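Local structure of CalS10 (Micromonospora echinospora, 6UK5) at residues G19-E24 and G205-S210; A23-A28 and R177-V182; D164-G169 and S183-Q188; M194-L199 and F209-L214. The protein binds S-adenosylmethionine and probably transfers its methyl group to an amino pentose in calicheamicin biosynthesis. All blocks are in the same frame, centred on the assembly; numbering follows the deposited sequence.

Contact 1: G19-E24 and G205-S210; sequences GPEHAE and GIREFS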
# COMPACT_ATOMS: atom_id res chain seq x y z
N GLY A 19 -0.72 -18.78 6.35
CA GLY A 19 0.36 -19.43 5.64
C GLY A 19 1.68 -18.74 5.91
O GLY A 19 1.79 -17.87 6.79
N PRO A 20 2.71 -19.10 5.16
CA PRO A 20 4.04 -18.53 5.41
C PRO A 20 4.13 -17.05 5.05
O PRO A 20 4.68 -16.26 5.81
CB PRO A 20 4.96 -19.38 4.51
CG PRO A 20 4.16 -20.60 4.16
CD PRO A 20 2.74 -20.15 4.12
N GLU A 21 3.59 -16.69 3.88
CA GLU A 21 3.56 -15.28 3.50
C GLU A 21 2.82 -14.44 4.54
O GLU A 21 3.32 -13.40 4.98
CB GLU A 21 2.90 -15.14 2.12
CG GLU A 21 3.87 -15.31 0.96
CD GLU A 21 3.17 -15.42 -0.38
OE1 GLU A 21 2.20 -16.21 -0.48
OE2 GLU A 21 3.58 -14.71 -1.33
N HIS A 22 1.63 -14.90 4.95
CA HIS A 22 0.85 -14.14 5.93
C HIS A 22 1.61 -13.99 7.24
O HIS A 22 1.60 -12.91 7.84
CB HIS A 22 -0.49 -14.84 6.17
CG HIS A 22 -1.48 -14.00 6.91
ND1 HIS A 22 -2.54 -14.54 7.60
CD2 HIS A 22 -1.58 -12.66 7.06
CE1 HIS A 22 -3.25 -13.57 8.15
NE2 HIS A 22 -2.69 -12.42 7.84
N ALA A 23 2.28 -15.05 7.69
CA ALA A 23 3.00 -14.98 8.96
C ALA A 23 4.08 -13.91 8.92
O ALA A 23 4.35 -13.25 9.94
CB ALA A 23 3.62 -16.35 9.27
N GLU A 24 4.70 -13.71 7.76
CA GLU A 24 5.81 -12.76 7.66
C GLU A 24 5.35 -11.32 7.87
O GLU A 24 6.08 -10.51 8.44
CB GLU A 24 6.48 -12.92 6.29
CG GLU A 24 7.69 -12.04 6.06
CD GLU A 24 8.07 -11.96 4.61
OE1 GLU A 24 7.66 -12.85 3.83
OE2 GLU A 24 8.78 -11.00 4.24
N GLY A 205 11.38 -8.67 -5.87
CA GLY A 205 10.31 -8.37 -6.80
C GLY A 205 9.05 -7.97 -6.07
O GLY A 205 9.07 -7.66 -4.88
N ILE A 206 7.95 -7.95 -6.82
CA ILE A 206 6.62 -7.67 -6.28
C ILE A 206 5.86 -8.98 -6.16
O ILE A 206 5.64 -9.67 -7.17
CB ILE A 206 5.85 -6.68 -7.18
CG1 ILE A 206 6.60 -5.36 -7.35
CG2 ILE A 206 4.46 -6.44 -6.61
CD1 ILE A 206 5.98 -4.43 -8.39
N ARG A 207 5.45 -9.33 -4.95
CA ARG A 207 4.62 -10.51 -4.72
C ARG A 207 3.21 -10.10 -4.30
O ARG A 207 3.04 -9.15 -3.52
CB ARG A 207 5.20 -11.43 -3.64
CG ARG A 207 6.58 -11.99 -3.93
CD ARG A 207 6.95 -13.09 -2.93
NE ARG A 207 6.71 -12.76 -1.53
CZ ARG A 207 7.36 -11.83 -0.83
NH1 ARG A 207 8.32 -11.11 -1.40
NH2 ARG A 207 7.06 -11.63 0.44
N GLU A 208 2.21 -10.81 -4.80
CA GLU A 208 0.83 -10.69 -4.35
C GLU A 208 0.32 -12.02 -3.83
O GLU A 208 0.63 -13.08 -4.39
CB GLU A 208 -0.09 -10.21 -5.48
CG GLU A 208 0.03 -11.03 -6.75
CD GLU A 208 -0.99 -10.64 -7.79
OE1 GLU A 208 -1.14 -11.40 -8.77
OE2 GLU A 208 -1.64 -9.58 -7.62
N PHE A 209 -0.45 -11.99 -2.74
CA PHE A 209 -1.15 -13.18 -2.26
C PHE A 209 -2.49 -12.75 -1.68
O PHE A 209 -2.65 -11.62 -1.21
CB PHE A 209 -0.30 -13.98 -1.25
CG PHE A 209 -0.09 -13.30 0.07
CD1 PHE A 209 0.99 -12.45 0.27
CD2 PHE A 209 -0.94 -13.56 1.13
CE1 PHE A 209 1.19 -11.85 1.49
CE2 PHE A 209 -0.74 -12.96 2.36
CZ PHE A 209 0.33 -12.10 2.54
N SER A 210 -3.47 -13.66 -1.75
CA SER A 210 -4.85 -13.37 -1.36
C SER A 210 -5.39 -14.47 -0.45
O SER A 210 -5.06 -15.65 -0.62
CB SER A 210 -5.75 -13.24 -2.60
OG SER A 210 -5.12 -12.46 -3.60

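Contact 2: A23-A28 and R177-V182; sequences AEVYEA and RTVARV. With SAM (S-adenosylmethionine), chain D.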
# COMPACT_ATOMS: atom_id res chain seq x y z
N ALA A 23 2.28 -15.05 7.69
CA ALA A 23 3.00 -14.98 8.96
C ALA A 23 4.08 -13.91 8.92
O ALA A 23 4.35 -13.25 9.94
CB ALA A 23 3.62 -16.35 9.27
N GLU A 24 4.70 -13.71 7.76
CA GLU A 24 5.81 -12.76 7.66
C GLU A 24 5.35 -11.32 7.87
O GLU A 24 6.08 -10.51 8.44
CB GLU A 24 6.48 -12.92 6.29
CG GLU A 24 7.69 -12.04 6.06
CD GLU A 24 8.07 -11.96 4.61
OE1 GLU A 24 7.66 -12.85 3.83
OE2 GLU A 24 8.78 -11.00 4.24
N VAL A 25 4.14 -11.00 7.41
CA VAL A 25 3.61 -9.64 7.42
C VAL A 25 2.53 -9.45 8.46
O VAL A 25 2.05 -8.32 8.64
CB VAL A 25 3.08 -9.24 6.03
CG1 VAL A 25 4.21 -9.17 5.02
CG2 VAL A 25 2.00 -10.22 5.58
N TYR A 26 2.12 -10.51 9.16
CA TYR A 26 0.93 -10.44 9.99
C TYR A 26 1.06 -9.44 11.13
O TYR A 26 0.10 -8.72 11.45
CB TYR A 26 0.63 -11.85 10.53
CG TYR A 26 -0.12 -11.90 11.83
CD1 TYR A 26 0.54 -12.14 13.02
CD2 TYR A 26 -1.49 -11.72 11.86
CE1 TYR A 26 -0.15 -12.19 14.22
CE2 TYR A 26 -2.19 -11.77 13.05
CZ TYR A 26 -1.51 -12.01 14.22
OH TYR A 26 -2.21 -12.06 15.41
N GLU A 27 2.24 -9.34 11.75
CA GLU A 27 2.40 -8.43 12.88
C GLU A 27 2.56 -6.98 12.41
O GLU A 27 2.02 -6.06 13.02
CB GLU A 27 3.58 -8.85 13.74
CG GLU A 27 3.63 -10.34 14.02
CD GLU A 27 4.74 -10.71 14.97
OE1 GLU A 27 4.76 -10.17 16.10
OE2 GLU A 27 5.61 -11.53 14.59
N ALA A 28 3.32 -6.78 11.33
CA ALA A 28 3.54 -5.44 10.80
C ALA A 28 2.23 -4.66 10.65
O ALA A 28 2.17 -3.47 10.96
CB ALA A 28 4.25 -5.53 9.46
N ARG A 177 11.70 -3.51 2.16
CA ARG A 177 10.44 -4.02 1.65
C ARG A 177 9.34 -3.01 1.95
O ARG A 177 9.40 -2.29 2.95
CB ARG A 177 10.09 -5.39 2.22
CG ARG A 177 9.82 -5.43 3.70
CD ARG A 177 9.14 -6.72 4.07
NE ARG A 177 8.58 -6.68 5.41
CZ ARG A 177 7.87 -7.67 5.94
NH1 ARG A 177 7.63 -8.77 5.24
NH2 ARG A 177 7.40 -7.56 7.17
N THR A 178 8.33 -2.98 1.08
CA THR A 178 7.08 -2.27 1.33
C THR A 178 5.93 -3.25 1.26
O THR A 178 5.89 -4.13 0.40
CB THR A 178 6.87 -1.16 0.30
OG1 THR A 178 5.95 -1.61 -0.70
CG2 THR A 178 8.18 -0.83 -0.35
N VAL A 179 4.98 -3.10 2.18
CA VAL A 179 3.87 -4.02 2.33
C VAL A 179 2.57 -3.23 2.23
O VAL A 179 2.33 -2.33 3.04
CB VAL A 179 3.95 -4.78 3.66
CG1 VAL A 179 2.80 -5.76 3.80
CG2 VAL A 179 5.30 -5.48 3.77
N ALA A 180 1.76 -3.55 1.23
CA ALA A 180 0.43 -2.98 1.05
C ALA A 180 -0.62 -4.04 1.32
O ALA A 180 -0.43 -5.23 1.04
CB ALA A 180 0.26 -2.42 -0.36
N ARG A 181 -1.75 -3.61 1.88
CA ARG A 181 -2.85 -4.52 2.16
C ARG A 181 -4.17 -3.81 1.93
O ARG A 181 -4.36 -2.68 2.40
CB ARG A 181 -2.81 -5.05 3.59
CG ARG A 181 -3.71 -6.26 3.79
CD ARG A 181 -4.06 -6.48 5.24
NE ARG A 181 -4.96 -5.44 5.72
CZ ARG A 181 -5.36 -5.32 6.98
NH1 ARG A 181 -4.94 -6.18 7.90
NH2 ARG A 181 -6.18 -4.33 7.32
N VAL A 182 -5.08 -4.47 1.22
CA VAL A 182 -6.46 -4.04 1.10
C VAL A 182 -7.32 -5.17 1.63
O VAL A 182 -7.16 -6.32 1.22
CB VAL A 182 -6.84 -3.71 -0.36
CG1 VAL A 182 -8.31 -3.33 -0.46
CG2 VAL A 182 -5.94 -2.62 -0.92
N SAM D . -2.52 -15.02 19.96
CA SAM D . -2.38 -14.74 18.56
C SAM D . -1.94 -13.27 18.30
O SAM D . -2.53 -12.35 18.93
OXT SAM D . -1.03 -13.11 17.47
CB SAM D . -3.71 -15.02 17.84
CG SAM D . -3.40 -15.21 16.37
SD SAM D . -4.97 -14.97 15.52
CE SAM D . -4.40 -14.58 13.87
C5' SAM D . -5.70 -16.64 15.24
C4' SAM D . -4.77 -17.86 15.33
O4' SAM D . -5.56 -19.01 15.69
C3' SAM D . -4.06 -18.22 14.02
O3' SAM D . -2.66 -17.97 14.12
C2' SAM D . -4.34 -19.72 13.82
O2' SAM D . -3.15 -20.45 13.54
C1' SAM D . -4.95 -20.15 15.15
N9 SAM D . -5.95 -21.20 15.05
C8 SAM D . -7.13 -21.17 14.34
N7 SAM D . -7.88 -22.23 14.50
C5 SAM D . -7.15 -23.02 15.38
C6 SAM D . -7.41 -24.27 15.97
N6 SAM D . -8.50 -25.00 15.71
N1 SAM D . -6.50 -24.76 16.84
C2 SAM D . -5.40 -24.04 17.08
N3 SAM D . -5.04 -22.85 16.58
C4 SAM D . -5.97 -22.39 15.73

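Contact 3: D164-G169 and S183-Q188; sequences DGYVGG and SRSTRQ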
# COMPACT_ATOMS: atom_id res chain seq x y z
N ASP A 164 -22.71 -3.73 7.95
CA ASP A 164 -22.71 -4.60 6.78
C ASP A 164 -21.30 -4.88 6.30
O ASP A 164 -20.79 -5.99 6.50
CB ASP A 164 -23.54 -3.98 5.65
CG ASP A 164 -23.78 -4.95 4.51
OD1 ASP A 164 -23.19 -6.05 4.52
OD2 ASP A 164 -24.58 -4.63 3.60
N GLY A 165 -20.64 -3.91 5.68
CA GLY A 165 -19.35 -4.12 5.07
C GLY A 165 -18.32 -3.11 5.53
O GLY A 165 -18.64 -2.02 5.99
N TYR A 166 -17.06 -3.51 5.38
CA TYR A 166 -15.90 -2.71 5.76
C TYR A 166 -14.76 -2.94 4.79
O TYR A 166 -14.46 -4.09 4.45
CB TYR A 166 -15.43 -3.04 7.18
CG TYR A 166 -14.08 -2.42 7.52
CD1 TYR A 166 -13.96 -1.07 7.83
CD2 TYR A 166 -12.93 -3.20 7.54
CE1 TYR A 166 -12.72 -0.52 8.14
CE2 TYR A 166 -11.70 -2.66 7.84
CZ TYR A 166 -11.59 -1.32 8.15
OH TYR A 166 -10.36 -0.79 8.45
N VAL A 167 -14.13 -1.86 4.35
CA VAL A 167 -12.96 -1.91 3.47
C VAL A 167 -11.83 -1.22 4.20
O VAL A 167 -11.92 -0.03 4.52
CB VAL A 167 -13.21 -1.26 2.11
CG1 VAL A 167 -11.89 -0.99 1.39
CG2 VAL A 167 -14.07 -2.18 1.25
N GLY A 168 -10.75 -1.95 4.47
CA GLY A 168 -9.58 -1.40 5.11
C GLY A 168 -8.42 -1.33 4.12
O GLY A 168 -8.44 -1.96 3.08
N GLY A 169 -7.40 -0.56 4.49
CA GLY A 169 -6.24 -0.43 3.64
C GLY A 169 -5.05 -0.06 4.48
O GLY A 169 -5.17 0.74 5.41
N SER A 183 -8.22 -4.85 2.55
CA SER A 183 -9.07 -5.86 3.16
C SER A 183 -10.53 -5.50 2.94
O SER A 183 -10.89 -4.34 2.70
CB SER A 183 -8.79 -5.99 4.66
OG SER A 183 -9.17 -4.82 5.37
N ARG A 184 -11.38 -6.52 3.03
CA ARG A 184 -12.82 -6.32 2.92
C ARG A 184 -13.51 -7.40 3.73
O ARG A 184 -13.28 -8.59 3.52
CB ARG A 184 -13.24 -6.38 1.45
CG ARG A 184 -14.67 -6.02 1.20
CD ARG A 184 -14.95 -6.16 -0.28
NE ARG A 184 -16.35 -5.94 -0.59
CZ ARG A 184 -17.24 -6.93 -0.62
NH1 ARG A 184 -16.86 -8.17 -0.31
NH2 ARG A 184 -18.51 -6.70 -0.93
N SER A 185 -14.36 -6.96 4.66
CA SER A 185 -15.12 -7.85 5.53
C SER A 185 -16.60 -7.53 5.39
O SER A 185 -16.99 -6.35 5.39
CB SER A 185 -14.69 -7.72 6.99
OG SER A 185 -13.28 -7.67 7.11
N THR A 186 -17.42 -8.57 5.27
CA THR A 186 -18.86 -8.42 5.23
C THR A 186 -19.46 -9.28 6.33
O THR A 186 -18.88 -10.29 6.73
CB THR A 186 -19.44 -8.82 3.87
OG1 THR A 186 -19.14 -10.20 3.60
CG2 THR A 186 -18.86 -7.95 2.76
N ARG A 187 -20.62 -8.86 6.82
CA ARG A 187 -21.27 -9.50 7.95
C ARG A 187 -22.62 -10.04 7.52
O ARG A 187 -23.35 -9.39 6.77
CB ARG A 187 -21.42 -8.47 9.08
CG ARG A 187 -22.22 -8.93 10.28
CD ARG A 187 -22.40 -7.76 11.24
NE ARG A 187 -23.56 -7.93 12.12
CZ ARG A 187 -23.95 -7.03 13.01
NH1 ARG A 187 -23.29 -5.89 13.16
NH2 ARG A 187 -25.02 -7.28 13.77
N GLN A 188 -22.95 -11.24 8.01
CA GLN A 188 -24.28 -11.80 7.81
C GLN A 188 -24.53 -12.81 8.92
O GLN A 188 -23.87 -13.85 8.96
CB GLN A 188 -24.41 -12.43 6.43
CG GLN A 188 -25.78 -13.03 6.14
CD GLN A 188 -25.80 -13.99 4.96
OE1 GLN A 188 -26.80 -14.65 4.71
NE2 GLN A 188 -24.69 -14.06 4.22

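Contact 4: M194-L199 and F209-L214; sequences MEERWL and FSQVGL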
# COMPACT_ATOMS: atom_id res chain seq x y z
N MET A 194 -13.82 -12.46 5.88
CA MET A 194 -12.61 -11.65 5.81
C MET A 194 -11.84 -11.99 4.54
O MET A 194 -11.37 -13.11 4.37
CB MET A 194 -11.76 -11.91 7.04
CG MET A 194 -12.34 -11.37 8.33
SD MET A 194 -11.24 -11.58 9.74
CE MET A 194 -11.22 -13.38 9.87
N GLU A 195 -11.75 -11.01 3.63
CA GLU A 195 -10.94 -11.12 2.42
C GLU A 195 -9.77 -10.15 2.52
O GLU A 195 -9.99 -8.94 2.61
CB GLU A 195 -11.77 -10.83 1.17
CG GLU A 195 -11.05 -11.19 -0.13
CD GLU A 195 -11.73 -10.61 -1.35
OE1 GLU A 195 -12.92 -10.24 -1.25
OE2 GLU A 195 -11.08 -10.54 -2.42
N GLU A 196 -8.55 -10.68 2.52
CA GLU A 196 -7.35 -9.86 2.56
C GLU A 196 -6.55 -10.07 1.28
O GLU A 196 -6.44 -11.20 0.78
CB GLU A 196 -6.46 -10.18 3.76
CG GLU A 196 -6.83 -9.44 5.02
CD GLU A 196 -6.05 -9.93 6.22
OE1 GLU A 196 -5.60 -11.09 6.21
OE2 GLU A 196 -5.88 -9.14 7.18
N ARG A 197 -5.98 -8.99 0.75
CA ARG A 197 -5.13 -9.06 -0.43
C ARG A 197 -3.91 -8.19 -0.22
O ARG A 197 -4.03 -6.98 0.00
CB ARG A 197 -5.90 -8.65 -1.68
CG ARG A 197 -6.88 -9.73 -2.10
CD ARG A 197 -7.72 -9.33 -3.29
NE ARG A 197 -7.19 -9.95 -4.50
CZ ARG A 197 -7.87 -10.07 -5.64
NH1 ARG A 197 -9.12 -9.63 -5.72
NH2 ARG A 197 -7.30 -10.65 -6.69
N TRP A 198 -2.74 -8.81 -0.29
CA TRP A 198 -1.47 -8.18 0.06
C TRP A 198 -0.62 -7.94 -1.18
O TRP A 198 -0.71 -8.67 -2.17
CB TRP A 198 -0.69 -9.07 1.03
CG TRP A 198 -1.40 -9.35 2.32
CD1 TRP A 198 -2.44 -10.21 2.51
CD2 TRP A 198 -1.11 -8.78 3.60
NE1 TRP A 198 -2.82 -10.21 3.83
CE2 TRP A 198 -2.02 -9.34 4.52
CE3 TRP A 198 -0.17 -7.85 4.06
CZ2 TRP A 198 -2.02 -9.00 5.87
CZ3 TRP A 198 -0.17 -7.51 5.40
CH2 TRP A 198 -1.09 -8.08 6.29
N LEU A 199 0.21 -6.90 -1.11
CA LEU A 199 1.28 -6.67 -2.06
C LEU A 199 2.58 -6.45 -1.29
O LEU A 199 2.65 -5.54 -0.46
CB LEU A 199 1.00 -5.46 -2.96
CG LEU A 199 -0.03 -5.61 -4.08
CD1 LEU A 199 -0.26 -4.26 -4.74
CD2 LEU A 199 0.42 -6.63 -5.11
N PHE A 209 -0.45 -11.99 -2.74
CA PHE A 209 -1.15 -13.18 -2.26
C PHE A 209 -2.49 -12.75 -1.68
O PHE A 209 -2.65 -11.62 -1.21
CB PHE A 209 -0.30 -13.98 -1.25
CG PHE A 209 -0.09 -13.30 0.07
CD1 PHE A 209 0.99 -12.45 0.27
CD2 PHE A 209 -0.94 -13.56 1.13
CE1 PHE A 209 1.19 -11.85 1.49
CE2 PHE A 209 -0.74 -12.96 2.36
CZ PHE A 209 0.33 -12.10 2.54
N SER A 210 -3.47 -13.66 -1.75
CA SER A 210 -4.85 -13.37 -1.36
C SER A 210 -5.39 -14.47 -0.45
O SER A 210 -5.06 -15.65 -0.62
CB SER A 210 -5.75 -13.24 -2.60
OG SER A 210 -5.12 -12.46 -3.60
N GLN A 211 -6.22 -14.06 0.51
CA GLN A 211 -6.76 -14.96 1.52
C GLN A 211 -8.24 -14.67 1.76
O GLN A 211 -8.70 -13.55 1.52
CB GLN A 211 -6.04 -14.82 2.86
CG GLN A 211 -4.54 -14.70 2.78
CD GLN A 211 -3.94 -14.23 4.09
OE1 GLN A 211 -3.11 -14.92 4.69
NE2 GLN A 211 -4.36 -13.06 4.55
N VAL A 212 -8.97 -15.69 2.22
CA VAL A 212 -10.31 -15.50 2.76
C VAL A 212 -10.39 -16.24 4.10
O VAL A 212 -9.86 -17.35 4.23
CB VAL A 212 -11.42 -15.99 1.81
CG1 VAL A 212 -12.75 -16.05 2.56
CG2 VAL A 212 -11.52 -15.08 0.60
N GLY A 213 -11.04 -15.62 5.07
CA GLY A 213 -11.25 -16.23 6.37
C GLY A 213 -12.65 -15.97 6.89
O GLY A 213 -13.31 -15.00 6.50
N LEU A 214 -13.11 -16.86 7.76
CA LEU A 214 -14.41 -16.75 8.38
C LEU A 214 -14.21 -16.56 9.88
O LEU A 214 -13.53 -17.37 10.52
CB LEU A 214 -15.30 -17.98 8.17
CG LEU A 214 -15.81 -18.36 6.78
CD1 LEU A 214 -16.93 -19.39 6.91
CD2 LEU A 214 -16.27 -17.14 5.99

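Contact 1: G19-E24 and G205-S210
Phe209, with CG between its backbone N and carbonyl carbon (chi1 69°), meets Glu21, whose CG is anti to the carbonyl carbon (chi1 -86°); the two side chains run antiparallel alongside each other. Glu21 CB lies over the centre of the Phe209 ring in a CH-pi contact, 3.8 Å from the centroid. Farther out, the carboxylate plane is turned 32° from the ring, and Glu21 OE1 comes to 3.4 Å from Phe209 CB. His22 meets the ring through its backbone, with N 3.9 Å from Phe209 CZ. Arg207, on the same strand, also points toward the helix. Glu21 OE2 stands at the edge of its guanidinium, 3.7 Å from Arg207 NE, and Glu24 OE1 is 3.7 Å from Arg207 NH2; both salt bridges are long. Stronger partners lie outside, Asp202 for Arg207 and Arg177 for Glu24. An alanine in place of Phe209 would probably leave Glu21 CB without the ring beneath it and open a gap between the sheet and the first turn of helix 20-32. With both ion pairs long, the ring packing is the more definite part, and Arg207 would probably ease the repulsion between the two glutamates.

Contact 2: A23-A28 and R177-V182
Helix 20-32, which borders the S-adenosylmethionine pocket, is joined to the five-stranded sheet where Glu24, Val25 and Ala28 meet Arg177 and Val179 of strand 177-188. The two segments cross at 79°. Arg177 is extended from CG to NE and runs alongside Glu24 with the opposite sense, carrying its guanidinium up to the helix. Glu24 OE2 forms a salt bridge with Arg177 NH1 at 2.7 Å, the two planes turned only 12° from each other. The same guanidinium gives a weak hydrogen bond from Arg177 NH2 to Glu24 O, 3.5 Å long, with the carbonyl oxygen at its edge and in its plane; Arg177 NE is paired with Glu174. Val179 CG2 lies over one guanidinium face, toward the rim, and Val25 CG1 packs 3.5 Å from Arg177 NH1. Val25 CG1 also touches Val179 CG1 at 3.9 Å, the apolar part of the junction. In the fold the helix lies between this sheet and the Rossmann-like methyltransferase domain, where Ala23 and Tyr26 touch helix 86-95. Tyr26 reaches the cofactor: its OH donates a hydrogen bond of 2.6 Å to OXT of S-adenosylmethionine, which lies in the ring plane. Tyr26 CE2 is 3.7 Å from the cofactor's methyl carbon CE. A phenylalanine in its place lacks the hydroxyl and would probably leave the methionine carboxylate less firmly fixed on this side. The cofactor is also hydrogen-bonded by Met106 N, Trp37 NE1, Asp105 OD1 and Glu83 OE2.

Contact 3: D164-G169 and S183-Q188
Tyr166 and Ser185 form a hydrogen-bonded pair, Tyr166 N to Ser185 O at 2.8 Å and Ser185 N to Tyr166 O at 2.9 Å. Gly168 and Ser183 repeat the pattern, but here each donor stands well above the plane of the carbonyl it addresses: Gly168 N lies 46° out of the plane of Ser183 O. At the other end Arg187 N reaches Asp164 O at 2.9 Å. Between these rungs come the non-hydrogen-bonded pairs, Gly165 with Thr186 and Val167 with Arg184, where CA-H...O contacts fill in, such as Arg184 CA to Tyr166 O at 3.2 Å. Side chains alternate between the two faces. On one face Tyr166 has CG anti to the backbone N (chi1 169°), and its ring runs forward along its own strand toward Gly168, whose N sits above it toward the rim. Ser185 OG lies at the edge of that ring, and Ser183 OG approaches Tyr166 CE2 at 4.1 Å. Ser183 OG also lies 3.5 Å from Gly168 CA, against a residue that has no side chain on this face. On the other face Val167 CG2 packs against Arg184 CG at 3.9 Å. The Arg184 guanidinium leaves the pair altogether, hydrogen-bonding the carbonyls of Asp202 and Ala203 of the second subunit, while Arg187 NH1 bonds Phe162 O and its guanidinium makes a cation-pi contact with Phe158. The arrangement is that of an antiparallel beta hairpin, here strands 165-174 and 177-188, with 165-174 the outermost strand of the five-stranded sheet within the chain.

Contact 4: M194-L199 and F209-L214
Met194-Leu199 and Phe209-Leu214 run antiparallel, axes 4.6 Å apart, with hydrogen-bonded pairs at Met194-Gly213, Glu196-Gln211 and Trp198-Phe209; in the last, Trp198 N to Phe209 O is nearly straight and Phe209 N to Trp198 O is weak. The Trp198 and Phe209 side chains extend in parallel, the five-membered ring of the indole and the phenyl ring forming an offset stack with centroids 4.3 Å apart and planes at 7°. Phe209 CZ sits over the indole face, and Trp198 CB in turn over the phenyl face, 3.7 Å from its centroid. The next pair is polar: the Gln211 amide stands 88° to the indole plane, with NE2 at the indole edge and 2.9 Å from Glu196 OE1. On the opposite face Arg197 NE gives Ser210 OG a weak hydrogen bond of 3.4 Å, and Glu195 CG touches Val212 CG2 at 4.0 Å. Met194, bent at chi3 (-66°), brings CE back to 4.2 Å from Gly213 C, beside a residue without a side chain. The Trp198 face thus passes from the aromatic stack through the polar Glu196-Gln211 pair to Met194, and Arg181 on the adjacent strand, paired with OE2, would probably offset the cost of burying the Glu196 charge.

How the contacts relate
All four contacts belong to one five-stranded sheet and the helix 20-32 that packs on it. Contacts 1 and 2 use overlapping parts of that helix (both include Ala23 and Glu24), their centres 8 Å apart, and Val25 joins them to contact 4: Val25 CG2 lies 3.9 Å from Phe209 CZ and 3.5 Å from Trp198 CZ3. Strand pairing links the rest, with probable hydrogen bonds from Ala180 N to Leu199 O (2.8 Å) between contacts 2 and 4, and from Arg184 N to Glu195 O (2.8 Å) between contacts 3 and 4. Contact 2 holds S-adenosylmethionine directly. The side chain of His22 is about 6 Å from S-adenosylmethionine, that of Met194 about 8 Å and that of Ser185 about 13 Å.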